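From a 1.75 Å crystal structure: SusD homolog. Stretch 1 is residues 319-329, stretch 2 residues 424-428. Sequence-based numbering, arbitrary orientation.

Stretch 1 319-329: ISAFVYAKTAP
Stretch 2 424-428: MWGAS

Two stretches can pack closely without a direct hydrogen bond between them when one offers a ring and the other bares its backbone to receive it. In this SusD homolog, residues 319-320 are strand, 321-323 form a 3-10 segment, and a type I turn runs from Ala325 to Ala328, closed by Ala328 N to Ala325 O at 3.1 Å. The facing stretch, 424-428, is irregular; Met424, a selenomethionine, is the first residue after a helix to leave helical phi/psi and stands out of reach.

Phe322 (phi/psi -63/-25, chi1 m, chi2 -65°) is the principal bump. Phe322 CA lies 5.1 Å from Ala427 CA. Gly426, extended at 164/-156, lays its CA over one face of the ring, 3.5 Å from the centroid and 12° off the normal; an ideal CB here would come 3.7 Å from Phe322 CE1. The ring's edge meets the face of Trp425 (chi1 t, chi2 48°), with planes at 76° and Phe322 CE2 3.4 Å from Trp425 CE2. Ser320 CB also touches the indole, 3.6 Å from Trp425 CZ2.

The Ala427 methyl fills a small hollow: its CB lies 3.5 Å from Phe322 O, 3.5 Å from Ala325 CB and 4.2 Å from Ala328 CB. Beyond it, a water bridges the stretches, donating to Pro329 O (2.7 Å) and hydrogen-bonding Ser428 OG (2.6 Å; chi1 m).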

ATOM      1  N   ILE A 319      13.825 -14.829   6.090  1.00 29.18           N
ATOM      2  CA  ILE A 319      13.057 -13.883   5.316  1.00 29.31           C
ATOM      3  C   ILE A 319      11.639 -14.331   5.052  1.00 28.00           C
ATOM      4  O   ILE A 319      11.315 -15.472   5.238  1.00 29.18           O
ATOM      5  CB  ILE A 319      13.712 -13.688   3.907  1.00 28.48           C
ATOM      6  CG1 ILE A 319      13.904 -15.052   3.228  1.00 28.49           C
ATOM      7  CG2 ILE A 319      15.047 -12.867   4.009  1.00 25.13           C
ATOM      8  CD1 ILE A 319      14.313 -15.058   1.762  1.00 27.17           C
ATOM      9  N   SER A 320      10.798 -13.373   4.640  1.00 28.43           N
ATOM     10  CA  SER A 320       9.484 -13.729   4.126  1.00 28.77           C
ATOM     11  C   SER A 320       9.682 -14.264   2.694  1.00 28.39           C
ATOM     12  O   SER A 320      10.584 -13.839   1.975  1.00 28.38           O
ATOM     13  CB  SER A 320       8.504 -12.551   4.120  1.00 30.03           C
ATOM     14  OG  SER A 320       8.837 -11.576   3.135  1.00 31.41           O
ATOM     15  N   ALA A 321       8.810 -15.171   2.282  1.00 27.39           N
ATOM     16  CA  ALA A 321       8.846 -15.754   0.929  1.00 28.12           C
ATOM     17  C   ALA A 321       8.687 -14.658  -0.142  1.00 29.02           C
ATOM     18  O   ALA A 321       9.176 -14.740  -1.280  1.00 28.94           O
ATOM     19  CB  ALA A 321       7.724 -16.813   0.787  1.00 27.34           C
ATOM     20  N   PHE A 322       8.040 -13.599   0.308  1.00 28.44           N
ATOM     21  CA  PHE A 322       7.620 -12.480  -0.551  1.00 29.64           C
ATOM     22  C   PHE A 322       8.766 -11.706  -1.228  1.00 30.52           C
ATOM     23  O   PHE A 322       8.593 -11.128  -2.303  1.00 28.13           O
ATOM     24  CB  PHE A 322       6.729 -11.509   0.223  1.00 30.00           C
ATOM     25  CG  PHE A 322       5.456 -12.139   0.705  1.00 28.50           C
ATOM     26  CD1 PHE A 322       4.511 -12.583  -0.205  1.00 27.82           C
ATOM     27  CD2 PHE A 322       5.257 -12.362   2.066  1.00 30.13           C
ATOM     28  CE1 PHE A 322       3.358 -13.172   0.238  1.00 25.60           C
ATOM     29  CE2 PHE A 322       4.127 -12.961   2.519  1.00 29.22           C
ATOM     30  CZ  PHE A 322       3.159 -13.382   1.599  1.00 19.76           C
ATOM     31  N   VAL A 323       9.941 -11.745  -0.612  1.00 29.53           N
ATOM     32  CA  VAL A 323      11.083 -11.020  -1.155  1.00 28.32           C
ATOM     33  C   VAL A 323      11.567 -11.652  -2.476  1.00 28.48           C
ATOM     34  O   VAL A 323      12.317 -11.039  -3.220  1.00 28.64           O
ATOM     35  CB  VAL A 323      12.245 -10.870  -0.118  1.00 26.05           C
ATOM     36  CG1 VAL A 323      11.748 -10.181   1.227  1.00 26.78           C
ATOM     37  CG2 VAL A 323      12.966 -12.218   0.131  1.00 24.79           C
ATOM     38  N   TYR A 324      11.133 -12.884  -2.770  1.00 27.51           N
ATOM     39  CA  TYR A 324      11.507 -13.589  -4.012  1.00 27.56           C
ATOM     40  C   TYR A 324      10.381 -13.689  -5.046  1.00 27.86           C
ATOM     41  O   TYR A 324      10.460 -14.439  -6.029  1.00 28.05           O
ATOM     42  CB  TYR A 324      12.083 -14.978  -3.689  1.00 27.96           C
ATOM     43  CG  TYR A 324      13.538 -14.877  -3.271  1.00 28.58           C
ATOM     44  CD1 TYR A 324      14.523 -14.596  -4.204  1.00 29.75           C
ATOM     45  CD2 TYR A 324      13.920 -15.042  -1.950  1.00 28.70           C
ATOM     46  CE1 TYR A 324      15.844 -14.474  -3.819  1.00 28.83           C
ATOM     47  CE2 TYR A 324      15.229 -14.894  -1.557  1.00 26.49           C
ATOM     48  CZ  TYR A 324      16.183 -14.603  -2.492  1.00 25.44           C
ATOM     49  OH  TYR A 324      17.508 -14.506  -2.095  1.00 33.49           O
ATOM     50  N   ALA A 325       9.321 -12.918  -4.817  1.00 27.71           N
ATOM     51  CA  ALA A 325       8.112 -12.919  -5.693  1.00 28.28           C
ATOM     52  C   ALA A 325       8.356 -12.006  -6.897  1.00 27.71           C
ATOM     53  O   ALA A 325       7.712 -10.990  -7.067  1.00 29.34           O
ATOM     54  CB  ALA A 325       6.863 -12.448  -4.908  1.00 28.84           C
ATOM     55  N   LYS A 326       9.250 -12.472  -7.765  1.00 27.88           N
ATOM     56  CA  LYS A 326       9.799 -11.667  -8.845  1.00 28.48           C
ATOM     57  C   LYS A 326       8.797 -11.001  -9.780  1.00 29.70           C
ATOM     58  O   LYS A 326       8.977  -9.830 -10.186  1.00 29.52           O
ATOM     59  CB  LYS A 326      10.803 -12.487  -9.650  1.00 27.59           C
ATOM     60  CG  LYS A 326      11.573 -11.670 -10.675  1.00 32.04           C
ATOM     61  CD  LYS A 326      12.538 -12.578 -11.416  1.00 34.21           C
ATOM     62  CE  LYS A 326      13.416 -11.805 -12.385  1.00 40.06           C
ATOM     63  NZ  LYS A 326      14.512 -12.655 -12.974  1.00 43.99           N
ATOM     64  N   THR A 327       7.746 -11.754 -10.074  1.00 30.90           N
ATOM     65  CA  THR A 327       6.730 -11.325 -11.015  1.00 29.75           C
ATOM     66  C   THR A 327       5.362 -11.136 -10.396  1.00 29.55           C
ATOM     67  O   THR A 327       4.382 -10.995 -11.099  1.00 30.00           O
ATOM     68  CB  THR A 327       6.660 -12.265 -12.227  1.00 29.44           C
ATOM     69  OG1 THR A 327       6.322 -13.581 -11.800  1.00 30.09           O
ATOM     70  CG2 THR A 327       8.007 -12.308 -12.950  1.00 29.92           C
ATOM     71  N   ALA A 328       5.291 -11.040  -9.080  1.00 29.35           N
ATOM     72  CA  ALA A 328       3.995 -10.775  -8.460  1.00 28.22           C
ATOM     73  C   ALA A 328       3.510  -9.392  -8.881  1.00 27.58           C
ATOM     74  O   ALA A 328       4.309  -8.433  -8.926  1.00 28.93           O
ATOM     75  CB  ALA A 328       4.090 -10.865  -6.910  1.00 28.42           C
ATOM     76  N   PRO A 329       2.192  -9.233  -9.116  1.00 29.19           N
ATOM     77  CA  PRO A 329       1.752  -7.882  -9.486  1.00 28.84           C
ATOM     78  C   PRO A 329       1.791  -6.886  -8.363  1.00 28.97           C
ATOM     79  O   PRO A 329       1.730  -7.234  -7.203  1.00 29.75           O
ATOM     80  CB  PRO A 329       0.277  -8.058  -9.884  1.00 29.87           C
ATOM     81  CG  PRO A 329      -0.152  -9.421  -9.296  1.00 30.71           C
ATOM     82  CD  PRO A 329       1.113 -10.239  -9.198  1.00 29.61           C
HETATM   83  N   MSE A 424      -2.629  -7.965   4.010  1.00 27.08           N
HETATM   84  CA  MSE A 424      -1.930  -6.884   3.282  1.00 28.25           C
HETATM   85  C   MSE A 424      -0.391  -6.922   3.397  1.00 29.25           C
HETATM   86  O   MSE A 424       0.351  -6.126   2.844  1.00 26.71           O
HETATM   87  CB  MSE A 424      -2.625  -5.560   3.579  1.00 29.30           C
HETATM   88  CG  MSE A 424      -3.978  -5.523   3.005  1.00 31.79           C
HETATM   89 SE   MSE A 424      -5.013  -3.921   3.201  0.75 25.66          SE
HETATM   90  CE  MSE A 424      -4.096  -2.703   1.982  1.00 34.43           C
ATOM     91  N   TRP A 425       0.035  -8.009   4.011  1.00 30.00           N
ATOM     92  CA  TRP A 425       1.455  -8.428   4.053  1.00 28.95           C
ATOM     93  C   TRP A 425       1.712  -9.215   2.769  1.00 27.61           C
ATOM     94  O   TRP A 425       1.001 -10.142   2.431  1.00 29.14           O
ATOM     95  CB  TRP A 425       1.670  -9.378   5.222  1.00 29.01           C
ATOM     96  CG  TRP A 425       2.998 -10.006   5.297  1.00 28.79           C
ATOM     97  CD1 TRP A 425       4.206  -9.373   5.184  1.00 23.51           C
ATOM     98  CD2 TRP A 425       3.291 -11.371   5.598  1.00 25.54           C
ATOM     99  NE1 TRP A 425       5.244 -10.253   5.357  1.00 25.61           N
ATOM    100  CE2 TRP A 425       4.708 -11.503   5.585  1.00 27.92           C
ATOM    101  CE3 TRP A 425       2.498 -12.514   5.870  1.00 24.83           C
ATOM    102  CZ2 TRP A 425       5.336 -12.695   5.858  1.00 28.74           C
ATOM    103  CZ3 TRP A 425       3.131 -13.702   6.083  1.00 28.62           C
ATOM    104  CH2 TRP A 425       4.542 -13.786   6.111  1.00 27.87           C
ATOM    105  N   GLY A 426       2.761  -8.848   2.080  1.00 28.59           N
ATOM    106  CA  GLY A 426       3.168  -9.478   0.846  1.00 25.71           C
ATOM    107  C   GLY A 426       4.161  -8.726  -0.015  1.00 26.75           C
ATOM    108  O   GLY A 426       4.907  -7.849   0.478  1.00 27.77           O
ATOM    109  N   ALA A 427       4.132  -9.061  -1.294  1.00 28.69           N
ATOM    110  CA  ALA A 427       4.979  -8.454  -2.348  1.00 28.71           C
ATOM    111  C   ALA A 427       4.134  -7.550  -3.226  1.00 28.99           C
ATOM    112  O   ALA A 427       4.559  -7.088  -4.308  1.00 30.91           O
ATOM    113  CB  ALA A 427       5.625  -9.601  -3.226  1.00 26.81           C
ATOM    114  N   SER A 428       2.912  -7.301  -2.769  1.00 30.36           N
ATOM    115  CA  SER A 428       1.895  -6.561  -3.548  1.00 29.61           C
ATOM    116  C   SER A 428       1.921  -5.035  -3.478  1.00 29.39           C
ATOM    117  O   SER A 428       1.163  -4.366  -4.198  1.00 30.78           O
ATOM    118  CB  SER A 428       0.474  -7.057  -3.209  1.00 29.61           C
ATOM    119  OG  SER A 428       0.357  -8.461  -3.393  1.00 26.95           O
TER
HETATM  120  O   HOH W   1       1.023  -9.319  -5.719  1.00 29.20           O